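Local coordinates for NleG5-1 effector (Enterobacteria phage YYZ-2008, PDB 5VGC), which probably acts as a ubiquitin-protein transferase, a bacterial effector of the NleG family with a RING-like C-terminal region, and binds calcium ions, at residues A[48-58]-A[85-96]. The protein carries 1 engineered substitution. Residues are numbered along the deposited sequence; the frame is centred on the assembly and turned at random.
Sequences IRPMQVNGYFM and LNHGSLTSREVT
Tyr56 and Met58 run past Asn86 and Ser92 with CA atoms 5.1 and 5.3 Å apart, where a beta hairpin, closed through the type II turn Val53–Tyr56, lies against the loop joining helices 68-85 and 92-102. Asn86, breaking out of the first helix, grips the backbone of Phe57 at both ends: OD1 accepts from Phe57 N at 2.7 Å, and ND2 gives a longer bond to Phe57 O. A second ND2 bond, to Leu90 O, closes the loop on itself; together the three fix the amide's rotation about CB-CG. Tyr56 is sandwiched. His87 turns its ring edge to one face, a T-shaped pair with centroids 5.3 Å apart and planes at 66°, while Val95 covers the opposite face with CG1, CG2 lying nearer the rim, 3.5 Å from Tyr56 CD1. The Tyr56 hydroxyl bonds to Leu110 O of the second subunit, whose Tyr113 stacks on His87, placing this corner in the dimer interface. Beside helix 22-34, Leu85 CB meets Phe57 CD2. Over the start of helix 92-102, whose Thr91 and Glu94 form a capping box, Met51 lays its sulfur on Ser92 CB; a bend at chi3 (77°) carries its CE to 3.6 Å from Thr96 OG1.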
loop_
_atom_site.group_PDB
_atom_site.type_symbol
_atom_site.label_atom_id
_atom_site.label_comp_id
_atom_site.label_asym_id
_atom_site.label_seq_id
_atom_site.Cartn_x
_atom_site.Cartn_y
_atom_site.Cartn_z
ATOM N N ILE A 48 9.873 -28.828 -8.140
ATOM C CA ILE A 48 10.030 -27.410 -7.855
ATOM C C ILE A 48 9.611 -26.625 -9.097
ATOM O O ILE A 48 10.174 -26.831 -10.190
ATOM C CB ILE A 48 11.485 -27.054 -7.488
ATOM C CG1 ILE A 48 12.035 -27.997 -6.408
ATOM C CG2 ILE A 48 11.595 -25.618 -7.017
ATOM C CD1 ILE A 48 11.148 -28.217 -5.199
ATOM N N ARG A 49 8.632 -25.736 -8.918
ATOM C CA ARG A 49 8.214 -24.775 -9.947
ATOM C C ARG A 49 8.523 -23.349 -9.478
ATOM O O ARG A 49 8.517 -23.075 -8.259
ATOM C CB ARG A 49 6.719 -24.900 -10.233
ATOM C CG ARG A 49 6.331 -26.217 -10.887
ATOM C CD ARG A 49 4.851 -26.544 -10.739
ATOM N NE ARG A 49 4.613 -27.989 -10.782
ATOM C CZ ARG A 49 3.473 -28.591 -10.437
ATOM N NH1 ARG A 49 2.423 -27.890 -10.013
ATOM N NH2 ARG A 49 3.381 -29.918 -10.513
ATOM N N PRO A 50 8.801 -22.447 -10.437
ATOM C CA PRO A 50 9.069 -21.058 -10.096
ATOM C C PRO A 50 7.761 -20.362 -9.735
ATOM O O PRO A 50 6.752 -20.557 -10.414
ATOM C CB PRO A 50 9.646 -20.482 -11.399
ATOM C CG PRO A 50 8.974 -21.264 -12.471
ATOM C CD PRO A 50 8.810 -22.651 -11.898
ATOM N N MET A 51 7.777 -19.564 -8.677
ATOM C CA MET A 51 6.573 -18.859 -8.240
ATOM C C MET A 51 6.314 -17.669 -9.135
ATOM O O MET A 51 7.158 -17.281 -9.945
ATOM C CB MET A 51 6.695 -18.409 -6.786
ATOM C CG MET A 51 6.708 -19.578 -5.800
ATOM S SD MET A 51 6.647 -19.030 -4.086
ATOM C CE MET A 51 4.894 -18.617 -4.000
ATOM N N GLN A 52 5.131 -17.089 -8.967
ATOM C CA GLN A 52 4.685 -15.968 -9.782
ATOM C C GLN A 52 5.622 -14.770 -9.585
ATOM O O GLN A 52 5.823 -13.980 -10.501
ATOM C CB GLN A 52 3.225 -15.578 -9.479
ATOM C CG GLN A 52 2.210 -16.723 -9.590
ATOM C CD GLN A 52 2.088 -17.582 -8.326
ATOM O OE1 GLN A 52 3.093 -17.903 -7.662
ATOM N NE2 GLN A 52 0.859 -17.966 -7.994
ATOM N N VAL A 53 6.193 -14.654 -8.383
ATOM C CA VAL A 53 7.181 -13.625 -8.079
ATOM C C VAL A 53 8.552 -14.115 -8.517
ATOM O O VAL A 53 8.874 -15.301 -8.371
ATOM C CB VAL A 53 7.249 -13.316 -6.565
ATOM C CG1 VAL A 53 8.181 -12.140 -6.287
ATOM C CG2 VAL A 53 5.862 -13.007 -6.011
ATOM N N ASN A 54 9.357 -13.190 -9.034
ATOM C CA ASN A 54 10.685 -13.518 -9.545
ATOM C C ASN A 54 11.617 -13.869 -8.384
ATOM O O ASN A 54 11.649 -13.162 -7.377
ATOM C CB ASN A 54 11.277 -12.352 -10.359
ATOM C CG ASN A 54 10.426 -11.969 -11.570
ATOM O OD1 ASN A 54 9.730 -12.802 -12.155
ATOM N ND2 ASN A 54 10.486 -10.699 -11.948
ATOM N N GLY A 55 12.364 -14.962 -8.540
ATOM C CA GLY A 55 13.372 -15.382 -7.576
ATOM C C GLY A 55 12.909 -16.336 -6.486
ATOM O O GLY A 55 13.717 -16.740 -5.639
ATOM N N TYR A 56 11.628 -16.702 -6.495
ATOM C CA TYR A 56 11.078 -17.591 -5.476
ATOM C C TYR A 56 10.552 -18.864 -6.102
ATOM O O TYR A 56 10.077 -18.861 -7.239
ATOM C CB TYR A 56 9.977 -16.904 -4.677
ATOM C CG TYR A 56 10.468 -15.711 -3.896
ATOM C CD1 TYR A 56 10.863 -15.827 -2.567
ATOM C CD2 TYR A 56 10.530 -14.464 -4.489
ATOM C CE1 TYR A 56 11.304 -14.731 -1.862
ATOM C CE2 TYR A 56 10.973 -13.356 -3.786
ATOM C CZ TYR A 56 11.359 -13.497 -2.478
ATOM O OH TYR A 56 11.789 -12.393 -1.794
ATOM N N PHE A 57 10.640 -19.947 -5.343
ATOM C CA PHE A 57 10.393 -21.286 -5.836
ATOM C C PHE A 57 9.461 -22.016 -4.886
ATOM O O PHE A 57 9.457 -21.772 -3.677
ATOM C CB PHE A 57 11.716 -22.045 -5.999
ATOM C CG PHE A 57 12.707 -21.333 -6.863
ATOM C CD1 PHE A 57 12.663 -21.453 -8.247
ATOM C CD2 PHE A 57 13.674 -20.526 -6.294
ATOM C CE1 PHE A 57 13.584 -20.781 -9.045
ATOM C CE2 PHE A 57 14.594 -19.850 -7.085
ATOM C CZ PHE A 57 14.555 -19.977 -8.461
ATOM N N MET A 58 8.683 -22.925 -5.462
ATOM C CA MET A 58 7.579 -23.565 -4.777
ATOM C C MET A 58 7.636 -25.040 -5.096
ATOM O O MET A 58 7.776 -25.415 -6.271
ATOM C CB MET A 58 6.266 -22.908 -5.258
ATOM C CG MET A 58 4.975 -23.710 -5.197
ATOM S SD MET A 58 3.597 -22.679 -5.773
ATOM C CE MET A 58 4.048 -22.263 -7.462
ATOM N N LEU A 85 16.471 -22.545 -1.180
ATOM C CA LEU A 85 16.376 -21.808 -2.455
ATOM C C LEU A 85 15.944 -20.323 -2.370
ATOM O O LEU A 85 16.530 -19.473 -3.035
ATOM C CB LEU A 85 15.420 -22.531 -3.418
ATOM C CG LEU A 85 15.879 -23.895 -3.910
ATOM C CD1 LEU A 85 14.731 -24.618 -4.603
ATOM C CD2 LEU A 85 17.059 -23.727 -4.850
ATOM N N ASN A 86 14.925 -20.016 -1.571
ATOM C CA ASN A 86 14.263 -18.704 -1.643
ATOM C C ASN A 86 15.020 -17.552 -0.980
ATOM O O ASN A 86 15.821 -17.762 -0.062
ATOM C CB ASN A 86 12.858 -18.804 -1.031
ATOM C CG ASN A 86 11.905 -19.637 -1.882
ATOM O OD1 ASN A 86 12.134 -19.856 -3.075
ATOM N ND2 ASN A 86 10.826 -20.098 -1.272
ATOM N N HIS A 87 14.744 -16.333 -1.439
ATOM C CA HIS A 87 15.278 -15.129 -0.799
ATOM C C HIS A 87 14.618 -14.959 0.572
ATOM O O HIS A 87 13.417 -15.222 0.728
ATOM C CB HIS A 87 15.024 -13.875 -1.623
ATOM C CG HIS A 87 15.578 -13.931 -3.011
ATOM N ND1 HIS A 87 16.877 -13.585 -3.326
ATOM C CD2 HIS A 87 14.990 -14.280 -4.175
ATOM C CE1 HIS A 87 17.066 -13.734 -4.623
ATOM N NE2 HIS A 87 15.938 -14.157 -5.163
ATOM N N GLY A 88 15.416 -14.537 1.553
ATOM C CA GLY A 88 14.968 -14.420 2.939
ATOM C C GLY A 88 14.712 -15.732 3.671
ATOM O O GLY A 88 14.171 -15.730 4.766
ATOM N N SER A 89 15.106 -16.853 3.071
ATOM C CA SER A 89 14.884 -18.181 3.641
ATOM C C SER A 89 13.402 -18.424 3.953
ATOM O O SER A 89 13.046 -19.059 4.954
ATOM C CB SER A 89 15.788 -18.383 4.875
ATOM O OG SER A 89 17.131 -17.962 4.585
ATOM N N LEU A 90 12.543 -17.918 3.068
ATOM C CA LEU A 90 11.099 -18.056 3.186
ATOM C C LEU A 90 10.587 -19.329 2.532
ATOM O O LEU A 90 11.123 -19.758 1.509
ATOM C CB LEU A 90 10.414 -16.865 2.508
ATOM C CG LEU A 90 10.785 -15.465 2.994
ATOM C CD1 LEU A 90 10.176 -14.426 2.071
ATOM C CD2 LEU A 90 10.342 -15.246 4.439
ATOM N N THR A 91 9.548 -19.923 3.113
ATOM C CA THR A 91 8.726 -20.893 2.386
ATOM C C THR A 91 7.816 -20.193 1.366
ATOM O O THR A 91 7.543 -19.002 1.466
ATOM C CB THR A 91 7.813 -21.697 3.325
ATOM O OG1 THR A 91 6.919 -20.824 4.038
ATOM C CG2 THR A 91 8.641 -22.506 4.300
ATOM N N SER A 92 7.342 -20.949 0.389
ATOM C CA SER A 92 6.403 -20.440 -0.612
ATOM C C SER A 92 5.103 -19.908 0.000
ATOM O O SER A 92 4.555 -18.885 -0.434
ATOM C CB SER A 92 6.068 -21.511 -1.649
ATOM O OG SER A 92 5.557 -22.672 -1.046
ATOM N N ARG A 93 4.620 -20.602 1.027
ATOM C CA ARG A 93 3.428 -20.168 1.762
ATOM C C ARG A 93 3.632 -18.738 2.314
ATOM O O ARG A 93 2.773 -17.843 2.131
ATOM C CB ARG A 93 3.138 -21.176 2.867
ATOM C CG ARG A 93 1.682 -21.300 3.303
ATOM C CD ARG A 93 1.565 -22.014 4.642
ATOM N NE ARG A 93 2.325 -21.268 5.648
ATOM C CZ ARG A 93 1.909 -20.186 6.310
ATOM N NH1 ARG A 93 2.740 -19.616 7.182
ATOM N NH2 ARG A 93 0.687 -19.672 6.125
ATOM N N GLU A 94 4.776 -18.517 2.960
ATOM C CA GLU A 94 5.093 -17.198 3.533
ATOM C C GLU A 94 5.164 -16.136 2.454
ATOM O O GLU A 94 4.655 -15.005 2.621
ATOM C CB GLU A 94 6.413 -17.249 4.312
ATOM C CG GLU A 94 6.352 -18.066 5.599
ATOM C CD GLU A 94 7.721 -18.464 6.140
ATOM O OE1 GLU A 94 8.679 -18.561 5.338
ATOM O OE2 GLU A 94 7.843 -18.687 7.373
ATOM N N VAL A 95 5.787 -16.516 1.341
ATOM C CA VAL A 95 5.865 -15.654 0.154
ATOM C C VAL A 95 4.443 -15.245 -0.270
ATOM O O VAL A 95 4.140 -14.042 -0.385
ATOM C CB VAL A 95 6.620 -16.355 -0.996
ATOM C CG1 VAL A 95 6.555 -15.540 -2.286
ATOM C CG2 VAL A 95 8.068 -16.607 -0.619
ATOM N N THR A 96 3.579 -16.252 -0.471
ATOM C CA THR A 96 2.184 -15.992 -0.800
ATOM C C THR A 96 1.523 -15.059 0.232
ATOM O O THR A 96 0.831 -14.117 -0.157
ATOM C CB THR A 96 1.363 -17.300 -0.976
ATOM O OG1 THR A 96 1.828 -18.005 -2.136
ATOM C CG2 THR A 96 -0.149 -17.037 -1.120
#